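Local coordinates for putative platelet activating factor (Streptococcus pneumoniae, PDB 2HSJ), which is of uncharacterised function but, as a GDSL-like member of the SGNH hydrolase clan, probably hydrolyses ester bonds of a lipid or other acyl substrate, at residues Asp42-Tyr47 against Leu195-Ala200. Sequence-based numbering, arbitrary orientation.
Sequences DSIVEY and LHLSIA
S43 and H196 face each other as the probable catalytic serine and histidine of an SGNH hydrolase fold. S43 lies in the GDS sequence at the C-terminal end of strand 37-41. H196 closes the DxxH sequence that begins at D193, whose OD1 accepts from the backbone N of both L195 and H196. S43 CB sits at the edge of the imidazole, in its plane, 3.6 Å from H196 NE2. S43 OG is 3.9 Å from H196 NE2, too long for a hydrogen bond, and takes the N-H of G67 instead. With chi1 -50°, S43 OG stands anti to the carbonyl carbon, and CB is the S43 atom nearest H196 NE2. D42 N-caps helix 43-46, which carries S43 and I44: its OD1 takes I44 N at 3.2 Å, from above the carboxylate plane, 38° out of it.

The tight part is mostly apolar and centres on the buried I44. Its CD1 lies 3.8 Å from H196 CA and 4.0 Å from H196 CD2, and also touches L195 O. The other branch, CG2, meets L197 CD1 at 4.0 Å, the two side chains crossing at about a right angle. L92 and Y202 add to this core.

The side toward Y47 is looser. Y47 and H196 are both partly exposed, and their rings meet obliquely, the planes 40° apart. A glycerol, probably from the crystallisation liquor, lies about 6 Å from the Y47 side chain and may mark a pocket there. Across this side, Y47 CE2 comes within 3.9 Å of H196 CD2.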
ATOM      1  N   ASP D  42       3.874   2.989 -25.128  1.00 11.61           N
ATOM      2  CA  ASP D  42       5.045   2.554 -25.903  1.00 12.14           C
ATOM      3  C   ASP D  42       6.360   2.806 -25.163  1.00 12.29           C
ATOM      4  O   ASP D  42       6.389   2.762 -23.926  1.00 10.94           O
ATOM      5  CB  ASP D  42       5.009   3.243 -27.291  1.00 13.32           C
ATOM      6  CG  ASP D  42       4.969   4.777 -27.204  1.00 17.59           C
ATOM      7  OD1 ASP D  42       5.369   5.339 -26.146  1.00 20.53           O
ATOM      8  OD2 ASP D  42       4.551   5.440 -28.204  1.00 15.83           O
ATOM      9  N   SER D  43       7.456   3.046 -25.875  1.00 12.08           N
ATOM     10  CA  SER D  43       8.766   3.197 -25.214  1.00 12.34           C
ATOM     11  C   SER D  43       8.769   4.329 -24.190  1.00 12.11           C
ATOM     12  O   SER D  43       9.433   4.245 -23.181  1.00 12.18           O
ATOM     13  CB  SER D  43       9.858   3.513 -26.250  1.00 14.05           C
ATOM     14  OG  SER D  43       9.810   2.603 -27.317  1.00 18.41           O
ATOM     15  N   ILE D  44       8.123   5.441 -24.515  1.00 11.46           N
ATOM     16  CA  ILE D  44       8.133   6.588 -23.616  1.00 12.92           C
ATOM     17  C   ILE D  44       7.554   6.193 -22.254  1.00 12.11           C
ATOM     18  O   ILE D  44       8.007   6.666 -21.220  1.00 11.95           O
ATOM     19  CB  ILE D  44       7.367   7.788 -24.220  1.00 13.88           C
ATOM     20  CG1 ILE D  44       7.864   8.094 -25.626  1.00 19.01           C
ATOM     21  CG2 ILE D  44       7.413   9.015 -23.286  1.00 15.00           C
ATOM     22  CD1 ILE D  44       9.238   8.522 -25.674  1.00 22.15           C
ATOM     23  N   VAL D  45       6.533   5.342 -22.258  1.00 11.03           N
ATOM     24  CA  VAL D  45       6.007   4.789 -20.998  1.00 10.25           C
ATOM     25  C   VAL D  45       6.981   3.791 -20.373  1.00 10.06           C
ATOM     26  O   VAL D  45       7.281   3.898 -19.183  1.00 10.51           O
ATOM     27  CB  VAL D  45       4.631   4.122 -21.223  1.00 10.36           C
ATOM     28  CG1 VAL D  45       4.097   3.577 -19.893  1.00 10.23           C
ATOM     29  CG2 VAL D  45       3.655   5.148 -21.853  1.00 11.86           C
ATOM     30  N   GLU D  46       7.449   2.805 -21.146  1.00  9.89           N
ATOM     31  CA  GLU D  46       8.332   1.794 -20.552  1.00  9.38           C
ATOM     32  C   GLU D  46       9.517   2.403 -19.805  1.00 10.43           C
ATOM     33  O   GLU D  46       9.918   1.932 -18.708  1.00 10.83           O
ATOM     34  CB  GLU D  46       8.873   0.794 -21.599  1.00 10.54           C
ATOM     35  CG  GLU D  46       9.580  -0.341 -20.887  1.00 11.89           C
ATOM     36  CD  GLU D  46      10.318  -1.307 -21.772  1.00 15.26           C
ATOM     37  OE1 GLU D  46       9.981  -1.471 -22.977  1.00 14.21           O
ATOM     38  OE2 GLU D  46      11.279  -1.931 -21.232  1.00 15.41           O
ATOM     39  N   TYR D  47      10.072   3.462 -20.396  1.00 10.50           N
ATOM     40  CA  TYR D  47      11.298   4.071 -19.862  1.00 11.19           C
ATOM     41  C   TYR D  47      11.043   5.211 -18.878  1.00 11.59           C
ATOM     42  O   TYR D  47      12.004   5.838 -18.350  1.00 12.21           O
ATOM     43  CB  TYR D  47      12.201   4.601 -20.993  1.00 13.23           C
ATOM     44  CG  TYR D  47      12.484   3.641 -22.126  1.00 14.64           C
ATOM     45  CD1 TYR D  47      12.562   2.264 -21.912  1.00 13.94           C
ATOM     46  CD2 TYR D  47      12.734   4.136 -23.413  1.00 16.98           C
ATOM     47  CE1 TYR D  47      12.856   1.369 -23.000  1.00 14.98           C
ATOM     48  CE2 TYR D  47      13.015   3.278 -24.467  1.00 18.27           C
ATOM     49  CZ  TYR D  47      13.068   1.909 -24.250  1.00 16.52           C
ATOM     50  OH  TYR D  47      13.346   1.092 -25.338  1.00 19.59           O
ATOM     51  N   LEU D 195      13.254  11.897 -30.360  1.00 11.42           N
ATOM     52  CA  LEU D 195      11.992  11.175 -30.152  1.00 11.49           C
ATOM     53  C   LEU D 195      11.785  10.812 -28.668  1.00 11.31           C
ATOM     54  O   LEU D 195      10.748  11.110 -28.086  1.00 12.19           O
ATOM     55  CB  LEU D 195      11.991   9.917 -31.027  1.00 12.10           C
ATOM     56  CG  LEU D 195      10.866   8.908 -30.832  1.00 14.78           C
ATOM     57  CD1 LEU D 195       9.524   9.506 -31.201  1.00 14.69           C
ATOM     58  CD2 LEU D 195      11.182   7.687 -31.679  1.00 17.75           C
ATOM     59  N   HIS D 196      12.757  10.126 -28.075  1.00 10.48           N
ATOM     60  CA  HIS D 196      12.701   9.765 -26.663  1.00 10.52           C
ATOM     61  C   HIS D 196      13.041  10.929 -25.742  1.00 10.10           C
ATOM     62  O   HIS D 196      13.740  11.890 -26.141  1.00 10.17           O
ATOM     63  CB  HIS D 196      13.677   8.618 -26.403  1.00 11.71           C
ATOM     64  CG  HIS D 196      13.292   7.366 -27.115  1.00 14.02           C
ATOM     65  ND1 HIS D 196      13.810   7.028 -28.349  1.00 17.25           N
ATOM     66  CD2 HIS D 196      12.395   6.402 -26.796  1.00 17.78           C
ATOM     67  CE1 HIS D 196      13.255   5.898 -28.752  1.00 18.49           C
ATOM     68  NE2 HIS D 196      12.402   5.493 -27.828  1.00 19.90           N
ATOM     69  N   LEU D 197      12.547  10.842 -24.516  1.00  9.78           N
ATOM     70  CA  LEU D 197      12.697  11.943 -23.588  1.00 10.45           C
ATOM     71  C   LEU D 197      13.939  11.810 -22.735  1.00 10.68           C
ATOM     72  O   LEU D 197      14.295  10.696 -22.304  1.00 10.61           O
ATOM     73  CB  LEU D 197      11.473  12.030 -22.681  1.00 10.45           C
ATOM     74  CG  LEU D 197      10.140  12.323 -23.369  1.00 10.21           C
ATOM     75  CD1 LEU D 197       9.068  12.545 -22.313  1.00 11.60           C
ATOM     76  CD2 LEU D 197      10.174  13.562 -24.310  1.00 10.12           C
ATOM     77  N   SER D 198      14.591  12.944 -22.484  1.00 10.07           N
ATOM     78  CA  SER D 198      15.630  13.021 -21.442  1.00  9.98           C
ATOM     79  C   SER D 198      14.965  13.088 -20.064  1.00 10.09           C
ATOM     80  O   SER D 198      13.746  13.236 -19.947  1.00 10.24           O
ATOM     81  CB  SER D 198      16.432  14.304 -21.655  1.00 10.75           C
ATOM     82  OG  SER D 198      15.561  15.413 -21.417  1.00 10.90           O
ATOM     83  N   ILE D 199      15.760  13.042 -19.000  1.00  9.73           N
ATOM     84  CA  ILE D 199      15.192  13.230 -17.678  1.00  9.72           C
ATOM     85  C   ILE D 199      14.504  14.611 -17.516  1.00  9.52           C
ATOM     86  O   ILE D 199      13.419  14.697 -16.912  1.00 10.32           O
ATOM     87  CB  ILE D 199      16.236  12.904 -16.572  1.00  9.83           C
ATOM     88  CG1 ILE D 199      16.532  11.392 -16.540  1.00 11.39           C
ATOM     89  CG2 ILE D 199      15.757  13.414 -15.220  1.00 11.22           C
ATOM     90  CD1 ILE D 199      15.275  10.524 -16.353  1.00 10.68           C
ATOM     91  N   ALA D 200      15.116  15.668 -18.066  1.00  9.78           N
ATOM     92  CA  ALA D 200      14.446  16.994 -18.039  1.00  9.40           C
ATOM     93  C   ALA D 200      13.100  16.928 -18.763  1.00  9.41           C
ATOM     94  O   ALA D 200      12.122  17.518 -18.304  1.00  9.97           O
ATOM     95  CB  ALA D 200      15.317  18.065 -18.682  1.00 11.11           C
TER